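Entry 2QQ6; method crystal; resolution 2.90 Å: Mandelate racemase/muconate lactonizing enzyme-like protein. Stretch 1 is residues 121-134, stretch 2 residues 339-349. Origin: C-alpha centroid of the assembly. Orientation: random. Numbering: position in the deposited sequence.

Stretch 1, residues 121-134: RVRLYADCNAGTVD
Stretch 2 339-349: FAVLEWHAIDM

Residues 121-127 form a strand that runs parallel to the short strand 342-344, the two axes crossing at -43° and approaching to 4.5 Å. Leu124 pairs with Leu342, Tyr125 with Glu343 and Ala126 with Trp344, at CA-CA distances of 4.5, 5.0 and 5.2 Å. As in a parallel ladder, each strand bonds through alternate residues, Arg123, Tyr125 and Asp127 on one side and Leu342 and Trp344 on the other: Leu342 N donates to Arg123 O (3.0 Å), Tyr125 N to Leu342 O (2.7 Å), Trp344 N to Tyr125 O (2.9 Å) and Asp127 N to Trp344 O (3.1 Å). Leu124 CA also lies 3.0 Å from Leu342 O, a CA-H...O contact. Beyond the strands, Thr132 N bonds back to Asn129 O (3.2 Å), and Ala346 to Met349, a selenomethionine, make a type I turn closed by Met349 N to Ala346 O (3.3 Å).

Leu124 (m, t), Leu342 (t, p), Ala126 and Trp344 (chi1 t) share one face of the sheet. There Leu124 CD2 meets Leu342 CB at 3.7 Å, an apolar pairing suited to a buried position. Tyr125 and Glu343 occupy the other face. With chi1 p, the tyrosine ring lies over the aliphatic base of the glutamate, CZ being 3.2 Å from Glu343 CB, while Val341 CB sits at the ring edge, 4.0 Å from Tyr125 CD2. Glu343, extended (t, t), brings OE2 to 3.4 Å from Asp127 OD2, a close approach of like charges.

At the start of the ladder, Val122 CB packs 4.0 Å from Phe339 CE2, and Val341 CG1 covers one face of the Arg123 guanidinium, 3.5 Å from NE. At the far end the His345 ring (chi1 t) reaches back to the other stretch: its CE1 lies 3.3 Å from Ala130 CA and 3.6 Å from Val133 CG2. Asp348 (chi1 p) also closes on Ala130, its OD1 3.1 Å from Ala130 CB, a tight contact.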

# COMPACT_ATOMS: atom_id res chain seq x y z
N ARG B 121 6.84 32.06 7.48
CA ARG B 121 7.67 31.71 6.33
C ARG B 121 8.51 30.49 6.67
O ARG B 121 9.19 30.46 7.71
CB ARG B 121 8.57 32.86 5.91
CG ARG B 121 9.78 33.10 6.78
CD ARG B 121 10.63 34.20 6.14
NE ARG B 121 12.05 34.06 6.43
CZ ARG B 121 13.01 34.51 5.63
NH1 ARG B 121 12.68 35.13 4.50
NH2 ARG B 121 14.29 34.35 5.94
N VAL B 122 8.46 29.49 5.78
CA VAL B 122 9.17 28.23 5.96
C VAL B 122 10.41 28.01 5.11
O VAL B 122 10.43 28.23 3.89
CB VAL B 122 8.20 27.02 5.77
CG1 VAL B 122 6.78 27.45 6.12
CG2 VAL B 122 8.30 26.46 4.35
N ARG B 123 11.45 27.54 5.78
CA ARG B 123 12.74 27.27 5.17
C ARG B 123 12.78 25.94 4.42
O ARG B 123 12.22 24.93 4.86
CB ARG B 123 13.79 27.30 6.26
CG ARG B 123 15.15 26.88 5.85
CD ARG B 123 15.95 26.68 7.11
NE ARG B 123 17.25 26.10 6.84
CZ ARG B 123 18.04 25.61 7.78
NH1 ARG B 123 17.65 25.63 9.05
NH2 ARG B 123 19.22 25.10 7.46
N LEU B 124 13.45 25.95 3.27
CA LEU B 124 13.58 24.77 2.43
C LEU B 124 15.00 24.26 2.40
O LEU B 124 15.91 24.87 2.96
CB LEU B 124 13.19 25.11 1.00
CG LEU B 124 11.82 25.71 0.76
CD1 LEU B 124 11.81 26.33 -0.61
CD2 LEU B 124 10.75 24.65 0.90
N TYR B 125 15.17 23.11 1.74
CA TYR B 125 16.48 22.50 1.53
C TYR B 125 16.50 22.04 0.06
O TYR B 125 15.47 21.64 -0.50
CB TYR B 125 16.77 21.35 2.53
CG TYR B 125 16.13 19.99 2.32
CD1 TYR B 125 16.63 19.10 1.36
CD2 TYR B 125 15.10 19.53 3.16
CE1 TYR B 125 16.15 17.80 1.26
CE2 TYR B 125 14.61 18.23 3.05
CZ TYR B 125 15.14 17.37 2.10
OH TYR B 125 14.71 16.06 2.01
N ALA B 126 17.66 22.16 -0.58
CA ALA B 126 17.78 21.80 -1.99
C ALA B 126 18.44 20.45 -2.26
O ALA B 126 19.57 20.19 -1.85
CB ALA B 126 18.51 22.91 -2.74
N ASP B 127 17.70 19.59 -2.96
CA ASP B 127 18.21 18.28 -3.32
C ASP B 127 19.14 18.53 -4.52
O ASP B 127 18.72 19.08 -5.54
CB ASP B 127 17.05 17.36 -3.71
CG ASP B 127 17.48 15.92 -3.89
OD1 ASP B 127 18.18 15.62 -4.88
OD2 ASP B 127 17.12 15.08 -3.03
N CYS B 128 20.40 18.16 -4.38
CA CYS B 128 21.35 18.39 -5.46
C CYS B 128 21.58 17.14 -6.27
O CYS B 128 22.71 16.79 -6.56
CB CYS B 128 22.69 18.87 -4.91
SG CYS B 128 22.59 20.39 -3.98
N ASN B 129 20.50 16.46 -6.63
CA ASN B 129 20.59 15.23 -7.42
C ASN B 129 19.30 15.09 -8.24
O ASN B 129 19.04 14.04 -8.83
CB ASN B 129 20.75 14.03 -6.49
CG ASN B 129 22.03 13.25 -6.76
OD1 ASN B 129 22.19 12.67 -7.83
ND2 ASN B 129 22.94 13.24 -5.79
N ALA B 130 18.54 16.19 -8.28
CA ALA B 130 17.26 16.27 -8.96
C ALA B 130 17.12 15.71 -10.39
O ALA B 130 16.12 15.06 -10.70
CB ALA B 130 16.78 17.72 -8.93
N GLY B 131 18.10 15.94 -11.25
CA GLY B 131 17.98 15.45 -12.62
C GLY B 131 18.42 14.02 -12.92
O GLY B 131 18.09 13.48 -13.98
N THR B 132 19.17 13.42 -11.99
CA THR B 132 19.70 12.05 -12.11
C THR B 132 18.63 10.98 -11.99
O THR B 132 18.88 9.80 -12.25
CB THR B 132 20.72 11.75 -10.99
OG1 THR B 132 21.34 12.97 -10.54
CG2 THR B 132 21.78 10.74 -11.49
N VAL B 133 17.46 11.43 -11.56
CA VAL B 133 16.27 10.62 -11.34
C VAL B 133 15.90 9.40 -12.19
O VAL B 133 15.63 9.51 -13.39
CB VAL B 133 15.01 11.55 -11.29
CG1 VAL B 133 13.71 10.71 -11.31
CG2 VAL B 133 15.05 12.44 -10.04
N ASP B 134 15.88 8.24 -11.56
CA ASP B 134 15.44 7.04 -12.23
C ASP B 134 14.10 6.81 -11.54
O ASP B 134 13.92 7.24 -10.40
CB ASP B 134 16.37 5.87 -11.94
CG ASP B 134 15.83 4.56 -12.49
OD1 ASP B 134 14.71 4.15 -12.11
OD2 ASP B 134 16.52 3.93 -13.31
N PHE B 339 8.83 21.98 13.28
CA PHE B 339 9.21 22.02 11.89
C PHE B 339 10.68 22.35 11.79
O PHE B 339 11.19 23.17 12.55
CB PHE B 339 8.42 23.06 11.11
CG PHE B 339 8.98 23.31 9.74
CD1 PHE B 339 8.95 22.31 8.77
CD2 PHE B 339 9.63 24.50 9.45
CE1 PHE B 339 9.57 22.50 7.53
CE2 PHE B 339 10.25 24.68 8.22
CZ PHE B 339 10.21 23.68 7.26
N ALA B 340 11.35 21.73 10.83
CA ALA B 340 12.77 21.95 10.60
C ALA B 340 13.03 22.48 9.19
O ALA B 340 13.31 23.67 9.03
CB ALA B 340 13.52 20.65 10.82
N VAL B 341 12.95 21.62 8.17
CA VAL B 341 13.15 22.04 6.79
C VAL B 341 12.33 21.23 5.81
O VAL B 341 12.18 20.01 5.95
CB VAL B 341 14.62 21.93 6.31
CG1 VAL B 341 15.26 23.32 6.26
CG2 VAL B 341 15.40 20.99 7.20
N LEU B 342 11.81 21.92 4.81
CA LEU B 342 11.00 21.28 3.78
C LEU B 342 11.90 21.08 2.55
O LEU B 342 12.80 21.88 2.27
CB LEU B 342 9.79 22.16 3.44
CG LEU B 342 8.88 21.75 2.29
CD1 LEU B 342 8.44 20.32 2.46
CD2 LEU B 342 7.69 22.66 2.23
N GLU B 343 11.67 19.99 1.83
CA GLU B 343 12.46 19.67 0.67
C GLU B 343 11.97 20.30 -0.62
O GLU B 343 10.76 20.46 -0.83
CB GLU B 343 12.54 18.16 0.47
CG GLU B 343 12.95 17.76 -0.94
CD GLU B 343 13.20 16.27 -1.08
OE1 GLU B 343 12.54 15.48 -0.37
OE2 GLU B 343 14.05 15.89 -1.92
N TRP B 344 12.92 20.66 -1.47
CA TRP B 344 12.64 21.20 -2.79
C TRP B 344 13.50 20.30 -3.66
O TRP B 344 14.69 20.11 -3.39
CB TRP B 344 13.06 22.67 -2.91
CG TRP B 344 12.71 23.24 -4.26
CD1 TRP B 344 11.49 23.18 -4.90
CD2 TRP B 344 13.59 23.94 -5.16
NE1 TRP B 344 11.56 23.80 -6.12
CE2 TRP B 344 12.84 24.27 -6.31
CE3 TRP B 344 14.93 24.33 -5.10
CZ2 TRP B 344 13.39 24.97 -7.39
CZ3 TRP B 344 15.48 25.01 -6.17
CH2 TRP B 344 14.71 25.33 -7.30
N HIS B 345 12.89 19.72 -4.68
CA HIS B 345 13.59 18.79 -5.56
C HIS B 345 13.53 19.29 -7.01
O HIS B 345 13.64 18.50 -7.95
CB HIS B 345 12.90 17.42 -5.42
CG HIS B 345 13.69 16.26 -5.95
ND1 HIS B 345 13.93 16.06 -7.29
CD2 HIS B 345 14.26 15.22 -5.31
CE1 HIS B 345 14.61 14.94 -7.46
NE2 HIS B 345 14.83 14.41 -6.27
N ALA B 346 13.36 20.60 -7.20
CA ALA B 346 13.25 21.15 -8.56
C ALA B 346 14.28 22.19 -8.99
O ALA B 346 13.99 23.05 -9.82
CB ALA B 346 11.86 21.71 -8.75
N ILE B 347 15.49 22.10 -8.44
CA ILE B 347 16.54 23.04 -8.77
C ILE B 347 16.91 22.90 -10.25
O ILE B 347 17.47 23.81 -10.86
CB ILE B 347 17.79 22.78 -7.87
CG1 ILE B 347 18.47 24.10 -7.50
CG2 ILE B 347 18.78 21.87 -8.58
CD1 ILE B 347 19.03 24.87 -8.67
N ASP B 348 16.57 21.76 -10.84
CA ASP B 348 16.91 21.48 -12.23
C ASP B 348 15.85 21.73 -13.31
O ASP B 348 16.09 21.42 -14.48
CB ASP B 348 17.40 20.04 -12.35
CG ASP B 348 16.27 19.02 -12.26
OD1 ASP B 348 15.41 19.16 -11.35
OD2 ASP B 348 16.25 18.08 -13.08
N MSE B 349 14.69 22.27 -12.93
CA MSE B 349 13.65 22.55 -13.93
C MSE B 349 13.14 23.99 -13.85
O MSE B 349 12.46 24.39 -12.90
CB MSE B 349 12.48 21.57 -13.81
CG MSE B 349 11.63 21.70 -12.56
SE MSE B 349 10.00 20.60 -12.70
CE MSE B 349 8.73 21.98 -13.28